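Local coordinates for hypothetical protein TM1553 (Thermotoga maritima, PDB 1VRM) that probably transfers FMN from FAD to target proteins, as relatives in the ApbE family do, at residues Ile44-Ile55 and Ala170-Phe181; Asp182-Glu190 and Ile198-Trp207. One frame throughout, in Å; residues are numbered along the deposited sequence.

Contact 1. Residues Ile44-Ile55 and Ala170-Phe181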
loop_
_atom_site.group_PDB
_atom_site.type_symbol
_atom_site.label_atom_id
_atom_site.label_comp_id
_atom_site.label_asym_id
_atom_site.label_seq_id
_atom_site.Cartn_x
_atom_site.Cartn_y
_atom_site.Cartn_z
ATOM N N ILE A 44 15.586 16.341 9.391
ATOM C CA ILE A 44 14.219 15.812 9.252
ATOM C C ILE A 44 14.183 14.670 8.229
ATOM O O ILE A 44 13.662 13.589 8.494
ATOM C CB ILE A 44 13.228 16.911 8.828
ATOM C CG1 ILE A 44 13.259 18.073 9.845
ATOM C CG2 ILE A 44 11.835 16.319 8.605
ATOM C CD1 ILE A 44 12.417 19.261 9.530
ATOM N N ALA A 45 14.779 14.838 7.051
ATOM C CA ALA A 45 14.813 13.785 6.053
ATOM C C ALA A 45 15.507 12.509 6.532
ATOM O O ALA A 45 15.078 11.398 6.235
ATOM C CB ALA A 45 15.430 14.307 4.772
ATOM N N GLU A 46 16.645 12.661 7.208
ATOM C CA GLU A 46 17.372 11.501 7.748
ATOM C C GLU A 46 16.490 10.717 8.736
ATOM O O GLU A 46 16.446 9.486 8.665
ATOM C CB GLU A 46 18.657 11.937 8.442
ATOM C CG GLU A 46 19.424 10.821 9.211
ATOM C CD GLU A 46 19.827 9.571 8.413
ATOM O OE1 GLU A 46 20.123 9.690 7.189
ATOM O OE2 GLU A 46 19.919 8.455 9.058
ATOM N N ALA A 47 15.820 11.427 9.615
ATOM C CA ALA A 47 14.884 10.818 10.594
ATOM C C ALA A 47 13.811 10.022 9.874
ATOM O O ALA A 47 13.472 8.902 10.277
ATOM C CB ALA A 47 14.232 11.848 11.415
ATOM N N ILE A 48 13.257 10.637 8.847
ATOM C CA ILE A 48 12.195 10.000 8.061
ATOM C C ILE A 48 12.704 8.728 7.364
ATOM O O ILE A 48 12.100 7.661 7.436
ATOM C CB ILE A 48 11.622 10.975 7.028
ATOM C CG1 ILE A 48 10.774 12.031 7.697
ATOM C CG2 ILE A 48 10.817 10.191 5.988
ATOM C CD1 ILE A 48 10.373 13.161 6.816
ATOM N N LEU A 49 13.868 8.799 6.734
ATOM C CA LEU A 49 14.432 7.635 6.074
ATOM C C LEU A 49 14.696 6.518 7.060
ATOM O O LEU A 49 14.422 5.316 6.795
ATOM C CB LEU A 49 15.729 7.995 5.360
ATOM C CG LEU A 49 16.293 6.819 4.535
ATOM C CD1 LEU A 49 15.344 6.232 3.467
ATOM C CD2 LEU A 49 17.636 7.286 3.923
ATOM N N GLU A 50 15.205 6.894 8.230
ATOM C CA GLU A 50 15.454 5.850 9.262
ATOM C C GLU A 50 14.146 5.142 9.616
ATOM O O GLU A 50 14.116 3.914 9.735
ATOM C CB GLU A 50 16.062 6.452 10.508
ATOM C CG GLU A 50 17.468 6.983 10.259
ATOM C CD GLU A 50 18.050 7.676 11.514
ATOM O OE1 GLU A 50 17.408 7.673 12.590
ATOM O OE2 GLU A 50 19.149 8.239 11.363
ATOM N N ASP A 51 13.075 5.901 9.789
ATOM C CA ASP A 51 11.771 5.263 10.131
ATOM C C ASP A 51 11.262 4.376 8.987
ATOM O O ASP A 51 10.720 3.286 9.211
ATOM C CB ASP A 51 10.760 6.309 10.496
ATOM C CG ASP A 51 9.579 5.736 11.221
ATOM O OD1 ASP A 51 9.820 5.110 12.267
ATOM O OD2 ASP A 51 8.413 5.928 10.756
HETATM N N MSE A 52 11.419 4.848 7.760
HETATM C CA MSE A 52 10.969 4.059 6.595
HETATM C C MSE A 52 11.714 2.728 6.529
HETATM O O MSE A 52 11.110 1.668 6.269
HETATM C CB MSE A 52 11.119 4.838 5.288
HETATM C CG MSE A 52 10.171 5.948 5.239
HETATM SE SE MSE A 52 10.586 6.998 3.552
HETATM C CE MSE A 52 8.726 7.005 2.793
ATOM N N LYS A 53 13.021 2.780 6.770
ATOM C CA LYS A 53 13.822 1.558 6.805
ATOM C C LYS A 53 13.445 0.674 7.988
ATOM O O LYS A 53 13.326 -0.554 7.840
ATOM C CB LYS A 53 15.308 1.872 6.797
ATOM C CG LYS A 53 15.763 2.510 5.487
ATOM C CD LYS A 53 17.220 2.895 5.540
ATOM C CE LYS A 53 17.706 3.291 4.154
ATOM N NZ LYS A 53 17.217 2.360 3.104
ATOM N N ARG A 54 13.214 1.273 9.137
ATOM C CA ARG A 54 12.805 0.535 10.321
ATOM C C ARG A 54 11.522 -0.287 10.047
ATOM O O ARG A 54 11.437 -1.468 10.331
ATOM C CB ARG A 54 12.546 1.500 11.456
ATOM C CG ARG A 54 12.082 0.841 12.744
ATOM C CD ARG A 54 11.709 1.854 13.792
ATOM N NE ARG A 54 10.513 2.571 13.421
ATOM C CZ ARG A 54 9.290 2.073 13.591
ATOM N NH1 ARG A 54 9.133 0.877 14.177
ATOM N NH2 ARG A 54 8.241 2.770 13.207
ATOM N N ILE A 55 10.534 0.371 9.483
ATOM C CA ILE A 55 9.239 -0.240 9.129
ATOM C C ILE A 55 9.476 -1.344 8.072
ATOM O O ILE A 55 8.849 -2.402 8.096
ATOM C CB ILE A 55 8.248 0.845 8.614
ATOM C CG1 ILE A 55 7.885 1.720 9.783
ATOM C CG2 ILE A 55 7.100 0.213 7.844
ATOM C CD1 ILE A 55 7.202 2.966 9.355
ATOM N N ALA A 170 3.925 3.949 6.566
ATOM C CA ALA A 170 5.251 4.604 6.651
ATOM C C ALA A 170 5.124 6.071 6.216
ATOM O O ALA A 170 5.751 6.978 6.825
ATOM C CB ALA A 170 6.225 3.905 5.811
ATOM N N LEU A 171 4.339 6.319 5.175
ATOM C CA LEU A 171 4.189 7.689 4.683
ATOM C C LEU A 171 3.489 8.576 5.698
ATOM O O LEU A 171 3.835 9.731 5.843
ATOM C CB LEU A 171 3.477 7.767 3.344
ATOM C CG LEU A 171 4.329 7.165 2.215
ATOM C CD1 LEU A 171 3.460 6.944 0.970
ATOM C CD2 LEU A 171 5.518 8.002 1.876
ATOM N N ASP A 172 2.445 8.057 6.317
ATOM C CA ASP A 172 1.751 8.803 7.356
ATOM C C ASP A 172 2.709 9.081 8.544
ATOM O O ASP A 172 2.739 10.186 9.053
ATOM C CB ASP A 172 0.500 8.079 7.804
ATOM C CG ASP A 172 -0.602 8.145 6.756
ATOM O OD1 ASP A 172 -0.575 9.094 5.899
ATOM O OD2 ASP A 172 -1.478 7.231 6.764
ATOM N N ARG A 173 3.484 8.076 8.955
ATOM C CA ARG A 173 4.498 8.279 9.998
ATOM C C ARG A 173 5.528 9.333 9.589
ATOM O O ARG A 173 5.928 10.178 10.397
ATOM C CB ARG A 173 5.199 6.985 10.340
ATOM C CG ARG A 173 4.377 6.265 11.393
ATOM C CD ARG A 173 5.110 5.168 12.019
ATOM N NE ARG A 173 6.404 5.578 12.538
ATOM C CZ ARG A 173 6.648 5.993 13.764
ATOM N NH1 ARG A 173 5.669 6.040 14.666
ATOM N NH2 ARG A 173 7.895 6.320 14.112
ATOM N N ALA A 174 5.949 9.287 8.351
ATOM C CA ALA A 174 6.924 10.237 7.853
ATOM C C ALA A 174 6.442 11.672 8.028
ATOM O O ALA A 174 7.203 12.522 8.489
ATOM C CB ALA A 174 7.293 9.935 6.422
ATOM N N ARG A 175 5.206 11.969 7.635
ATOM C CA ARG A 175 4.653 13.294 7.862
ATOM C C ARG A 175 4.642 13.661 9.341
ATOM O O ARG A 175 5.002 14.784 9.724
ATOM C CB ARG A 175 3.229 13.339 7.339
ATOM C CG ARG A 175 2.484 14.629 7.710
ATOM C CD ARG A 175 1.157 14.718 7.001
ATOM N NE ARG A 175 0.375 15.822 7.512
ATOM C CZ ARG A 175 -0.294 15.753 8.668
ATOM N NH1 ARG A 175 -0.263 14.669 9.452
ATOM N NH2 ARG A 175 -0.951 16.809 9.069
ATOM N N GLN A 176 4.255 12.728 10.211
ATOM C CA GLN A 176 4.176 12.976 11.654
ATOM C C GLN A 176 5.571 13.331 12.176
ATOM O O GLN A 176 5.721 14.236 12.998
ATOM C CB GLN A 176 3.623 11.754 12.418
ATOM C CG GLN A 176 2.158 11.291 12.081
ATOM C CD GLN A 176 1.843 9.801 12.582
ATOM O OE1 GLN A 176 2.564 9.226 13.447
ATOM N NE2 GLN A 176 0.757 9.209 12.046
ATOM N N ILE A 177 6.580 12.620 11.696
ATOM C CA ILE A 177 7.984 12.877 12.096
ATOM C C ILE A 177 8.380 14.300 11.708
ATOM O O ILE A 177 8.883 15.075 12.531
ATOM C CB ILE A 177 8.962 11.813 11.505
ATOM C CG1 ILE A 177 8.703 10.458 12.152
ATOM C CG2 ILE A 177 10.400 12.256 11.646
ATOM C CD1 ILE A 177 9.293 9.301 11.449
ATOM N N ALA A 178 8.113 14.677 10.459
ATOM C CA ALA A 178 8.500 15.999 9.983
ATOM C C ALA A 178 7.854 17.081 10.833
ATOM O O ALA A 178 8.501 18.059 11.247
ATOM C CB ALA A 178 8.109 16.142 8.537
ATOM N N LEU A 179 6.539 16.920 11.048
ATOM C CA LEU A 179 5.768 17.942 11.808
ATOM C C LEU A 179 6.111 17.990 13.279
ATOM O O LEU A 179 5.896 19.003 13.947
ATOM C CB LEU A 179 4.280 17.777 11.579
ATOM C CG LEU A 179 3.837 17.889 10.124
ATOM C CD1 LEU A 179 2.372 17.656 9.987
ATOM C CD2 LEU A 179 4.229 19.222 9.511
ATOM N N SER A 180 6.619 16.894 13.787
ATOM C CA SER A 180 7.126 16.829 15.181
ATOM C C SER A 180 8.414 17.661 15.334
ATOM O O SER A 180 8.656 18.296 16.361
ATOM C CB SER A 180 7.417 15.378 15.587
ATOM O OG SER A 180 6.240 14.615 15.802
ATOM N N PHE A 181 9.260 17.667 14.305
ATOM C CA PHE A 181 10.425 18.553 14.269
ATOM C C PHE A 181 10.036 19.999 14.120
ATOM O O PHE A 181 10.613 20.889 14.741
ATOM C CB PHE A 181 11.378 18.209 13.119
ATOM C CG PHE A 181 12.274 17.060 13.422
ATOM C CD1 PHE A 181 13.421 17.238 14.204
ATOM C CD2 PHE A 181 12.016 15.795 12.912
ATOM C CE1 PHE A 181 14.278 16.184 14.479
ATOM C CE2 PHE A 181 12.886 14.749 13.179
ATOM C CZ PHE A 181 13.997 14.949 13.969
HETATM O O HOH W 1 8.332 6.386 7.995
#

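Contact 2. Residues Asp182-Glu190 and Ile198-Trp207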
loop_
_atom_site.group_PDB
_atom_site.type_symbol
_atom_site.label_atom_id
_atom_site.label_comp_id
_atom_site.label_asym_id
_atom_site.label_seq_id
_atom_site.Cartn_x
_atom_site.Cartn_y
_atom_site.Cartn_z
ATOM N N ASP A 182 9.085 20.232 13.235
ATOM C CA ASP A 182 8.685 21.605 12.920
ATOM C C ASP A 182 7.252 21.572 12.456
ATOM O O ASP A 182 6.985 21.135 11.347
ATOM C CB ASP A 182 9.554 22.140 11.781
ATOM C CG ASP A 182 9.169 23.540 11.315
ATOM O OD1 ASP A 182 8.194 24.156 11.870
ATOM O OD2 ASP A 182 9.841 24.034 10.347
ATOM N N GLU A 183 6.345 22.104 13.267
ATOM C CA GLU A 183 4.917 22.102 12.892
ATOM C C GLU A 183 4.605 22.805 11.588
ATOM O O GLU A 183 3.545 22.539 10.971
ATOM C CB GLU A 183 4.043 22.677 14.003
ATOM C CG GLU A 183 4.329 24.161 14.305
ATOM C CD GLU A 183 3.662 24.737 15.578
ATOM O OE1 GLU A 183 3.119 24.025 16.427
ATOM O OE2 GLU A 183 3.766 25.959 15.750
ATOM N N ASN A 184 5.527 23.654 11.159
ATOM C CA ASN A 184 5.350 24.440 9.927
ATOM C C ASN A 184 6.200 23.958 8.758
ATOM O O ASN A 184 6.297 24.648 7.780
ATOM C CB ASN A 184 5.544 25.904 10.221
ATOM C CG ASN A 184 4.498 26.413 11.219
ATOM O OD1 ASN A 184 3.351 25.970 11.179
ATOM N ND2 ASN A 184 4.877 27.315 12.083
ATOM N N ALA A 185 6.786 22.764 8.880
ATOM C CA ALA A 185 7.499 22.199 7.762
ATOM C C ALA A 185 6.578 21.975 6.577
ATOM O O ALA A 185 5.369 21.776 6.711
ATOM C CB ALA A 185 8.180 20.922 8.156
ATOM N N THR A 186 7.176 21.990 5.394
ATOM C CA THR A 186 6.479 21.740 4.169
ATOM C C THR A 186 7.264 20.713 3.321
ATOM O O THR A 186 8.423 20.408 3.618
ATOM C CB THR A 186 6.193 23.017 3.368
ATOM O OG1 THR A 186 7.398 23.567 2.856
ATOM C CG2 THR A 186 5.455 24.073 4.272
ATOM N N GLY A 187 6.602 20.205 2.284
ATOM C CA GLY A 187 7.175 19.174 1.422
ATOM C C GLY A 187 6.255 17.965 1.284
ATOM O O GLY A 187 5.024 18.046 1.451
ATOM N N PHE A 188 6.867 16.859 0.882
ATOM C CA PHE A 188 6.131 15.632 0.621
ATOM C C PHE A 188 7.070 14.455 0.766
ATOM O O PHE A 188 8.306 14.613 0.747
ATOM C CB PHE A 188 5.485 15.635 -0.765
ATOM C CG PHE A 188 6.467 15.625 -1.884
ATOM C CD1 PHE A 188 6.934 14.400 -2.382
ATOM C CD2 PHE A 188 6.883 16.814 -2.468
ATOM C CE1 PHE A 188 7.850 14.377 -3.395
ATOM C CE2 PHE A 188 7.780 16.802 -3.502
ATOM C CZ PHE A 188 8.257 15.564 -3.951
ATOM N N VAL A 189 6.480 13.294 0.980
ATOM C CA VAL A 189 7.226 12.054 0.941
ATOM C C VAL A 189 6.577 11.123 -0.061
ATOM O O VAL A 189 5.344 11.090 -0.140
ATOM C CB VAL A 189 7.250 11.364 2.291
ATOM C CG1 VAL A 189 8.173 10.146 2.266
ATOM C CG2 VAL A 189 7.668 12.339 3.398
ATOM N N GLU A 190 7.391 10.363 -0.769
ATOM C CA GLU A 190 6.912 9.471 -1.828
ATOM C C GLU A 190 7.576 8.122 -1.613
ATOM O O GLU A 190 8.751 8.052 -1.240
ATOM C CB GLU A 190 7.308 10.044 -3.177
ATOM C CG GLU A 190 6.767 9.330 -4.356
ATOM C CD GLU A 190 7.150 10.025 -5.661
ATOM O OE1 GLU A 190 7.754 11.120 -5.602
ATOM O OE2 GLU A 190 6.851 9.460 -6.737
ATOM N N ILE A 198 3.438 16.746 3.300
ATOM C CA ILE A 198 3.817 17.250 4.611
ATOM C C ILE A 198 3.167 18.598 4.894
ATOM O O ILE A 198 2.523 18.798 5.949
ATOM C CB ILE A 198 5.335 17.355 4.804
ATOM C CG1 ILE A 198 5.989 15.983 4.720
ATOM C CG2 ILE A 198 5.661 18.073 6.128
ATOM C CD1 ILE A 198 7.548 16.025 4.629
ATOM N N GLY A 199 3.340 19.513 3.942
ATOM C CA GLY A 199 2.708 20.829 3.976
ATOM C C GLY A 199 2.785 21.413 2.592
ATOM O O GLY A 199 3.546 20.949 1.766
ATOM N N PRO A 200 2.022 22.483 2.328
ATOM C CA PRO A 200 1.916 23.066 1.027
ATOM C C PRO A 200 3.209 23.695 0.528
ATOM O O PRO A 200 4.062 24.138 1.302
ATOM C CB PRO A 200 0.854 24.141 1.177
ATOM C CG PRO A 200 0.531 24.201 2.516
ATOM C CD PRO A 200 1.198 23.160 3.317
ATOM N N LYS A 201 3.339 23.693 -0.792
ATOM C CA LYS A 201 4.558 24.104 -1.440
ATOM C C LYS A 201 4.779 25.595 -1.175
ATOM O O LYS A 201 3.863 26.422 -1.355
ATOM C CB LYS A 201 4.439 23.824 -2.924
ATOM C CG LYS A 201 5.660 24.212 -3.703
ATOM C CD LYS A 201 5.681 23.650 -5.159
ATOM C CE LYS A 201 4.506 24.096 -5.991
ATOM N N PHE A 202 5.990 25.941 -0.722
ATOM C CA PHE A 202 6.353 27.342 -0.374
ATOM C C PHE A 202 5.359 27.916 0.639
ATOM O O PHE A 202 5.179 29.137 0.767
ATOM C CB PHE A 202 6.441 28.242 -1.640
ATOM C CG PHE A 202 7.396 27.746 -2.653
ATOM C CD1 PHE A 202 8.710 27.537 -2.298
ATOM C CD2 PHE A 202 6.987 27.503 -3.947
ATOM C CE1 PHE A 202 9.631 27.057 -3.220
ATOM C CE2 PHE A 202 7.890 27.019 -4.888
ATOM C CZ PHE A 202 9.211 26.786 -4.516
ATOM N N GLY A 203 4.767 27.012 1.409
ATOM C CA GLY A 203 3.796 27.335 2.438
ATOM C C GLY A 203 2.417 27.743 1.989
ATOM O O GLY A 203 1.557 28.066 2.822
ATOM N N LYS A 204 2.191 27.755 0.680
ATOM C CA LYS A 204 0.957 28.301 0.126
ATOM C C LYS A 204 0.299 27.485 -0.954
ATOM O O LYS A 204 -0.896 27.619 -1.153
ATOM C CB LYS A 204 1.243 29.693 -0.504
ATOM C CG LYS A 204 1.828 30.716 0.449
ATOM C CD LYS A 204 2.012 32.053 -0.286
ATOM C CE LYS A 204 2.632 33.114 0.625
ATOM N NZ LYS A 204 2.882 34.457 -0.055
ATOM N N TYR A 205 1.077 26.692 -1.705
ATOM C CA TYR A 205 0.569 26.178 -2.995
ATOM C C TYR A 205 0.405 24.670 -3.009
ATOM O O TYR A 205 1.022 23.960 -2.212
ATOM C CB TYR A 205 1.503 26.547 -4.135
ATOM C CG TYR A 205 1.755 27.988 -4.244
ATOM C CD1 TYR A 205 0.760 28.834 -4.698
ATOM C CD2 TYR A 205 2.984 28.507 -3.921
ATOM C CE1 TYR A 205 0.982 30.197 -4.804
ATOM C CE2 TYR A 205 3.229 29.903 -4.025
ATOM C CZ TYR A 205 2.221 30.725 -4.471
ATOM O OH TYR A 205 2.421 32.090 -4.605
ATOM N N PRO A 206 -0.454 24.177 -3.891
ATOM C CA PRO A 206 -0.547 22.735 -4.068
ATOM C C PRO A 206 0.668 22.138 -4.769
ATOM O O PRO A 206 1.349 22.787 -5.563
ATOM C CB PRO A 206 -1.816 22.576 -4.945
ATOM C CG PRO A 206 -1.862 23.761 -5.736
ATOM C CD PRO A 206 -1.372 24.887 -4.805
ATOM N N TRP A 207 0.959 20.896 -4.426
ATOM C CA TRP A 207 1.908 20.083 -5.147
ATOM C C TRP A 207 1.188 19.502 -6.347
ATOM O O TRP A 207 0.048 19.045 -6.258
ATOM C CB TRP A 207 2.471 18.972 -4.294
ATOM C CG TRP A 207 3.221 19.490 -3.104
ATOM C CD1 TRP A 207 2.728 19.769 -1.874
ATOM C CD2 TRP A 207 4.578 19.877 -3.095
ATOM N NE1 TRP A 207 3.710 20.258 -1.073
ATOM C CE2 TRP A 207 4.866 20.360 -1.802
ATOM C CE3 TRP A 207 5.588 19.853 -4.040
ATOM C CZ2 TRP A 207 6.114 20.811 -1.458
ATOM C CZ3 TRP A 207 6.832 20.301 -3.685
ATOM C CH2 TRP A 207 7.085 20.757 -2.397
#

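Contact 1. Residues Ile44-Ile55 and Ala170-Phe181
Helix segments Ile44-Ile55 and Ala170-Phe181 run nearly antiparallel, with an axis angle of 150° and a closest approach of 9.3 Å, forming an antiparallel helix pair. The helices come close at Ala174, its CA 5.3 Å from that of Ile48, consistent with the small side chains of Ala170, Ala174 and Ala178 making room for the larger ones opposite. CG2 of Ile48 meets CB of Ala174 at 3.6 Å, and CG2 of Ile44 rests against Ala178. Next to this, Phe181 lies alongside Ile44, and its CE2 touches CB of Ala47. Ile177 reaches across with CD1, 3.5 Å from CB of Asp51.

Farther along, Asp51 sits in a salt-bridge network. Its CG is anti to the backbone N (chi1 -163°), which carries the carboxylate toward Arg173. That arginine grips it side-on, one nitrogen to each oxygen: NE gives a nearly straight bond of 2.7 Å to the syn side of OD2, while NH2 meets OD1 from above the carboxylate plane. The two planes are 48° apart. Arg54 also binds side-on, but both its NE and NH2 go to OD1. Three N-H groups thus converge on that oxygen, and the carboxylate charge probably lets the two guanidinium groups lie close together. A water donates hydrogen bonds to Asp51 OD2 (2.8 Å) and to the carbonyl O of Ala170 (2.9 Å).

Contact 2. Residues Asp182-Glu190 and Ile198-Trp207
Phe188 and Trp207 meet in a T-shaped pair: the phenyl edge is directed at one face of the indole, with ring planes 70° apart and the phenyl centroid 5.0 Å from that of the six-membered indole ring. The touching atoms are CE2 of Phe188 and CZ3 of Trp207, 3.6 Å apart. Phe188 holds CG between its backbone N and carbonyl carbon (chi1 66°), the torsion that carries its ring to the indole. CB of Lys201 lies over the centre of the opposite indole face, and CZ2 of Trp207 comes within 3.5 Å of CA of Gly187, which has no side chain to intervene.

The indole is also fixed at its nitrogen: NE1 gives Gly199 O a bond of 2.9 Å that is almost straight (176°) and lies in the ring plane. Gly187 N approaches the same oxygen from the other face of its carbonyl plane, at 3.2 Å. In return Gly187 O accepts from Ile198 N at 2.8 Å and, weakly, from Gly199 N. Two residues facing one define a classic beta bulge in this antiparallel pairing.

CD1 of Ile198 reaches CG2 of Val189. Strand 186-191 is flanked by strand 28-35 and strand 194-197; helix 166-181 covers Val189 with Leu171 and Ala174, and Ile198 with Ala178 and Leu179.

Overall arrangement
Contact 1 comes first along the chain: helix 166-181 leads through a turn into strand 186-191. The centres of the two contacts are 14 Å apart. The strand belongs to an eight-stranded antiparallel sheet, in which it lies between strands 28-35 and 194-197; the two helices of contact 1 pack on it, with Met52, Leu171 and Ala174 all touching Val189. A second junction joins Leu179 CD2 to Ile198 CG2 at 3.8 Å. Contact 1 therefore forms a helical layer over the sheet, whereas contact 2 involves the sheet beneath, at the point where the chain leaves strand 194-197 on its way to strand 207-212.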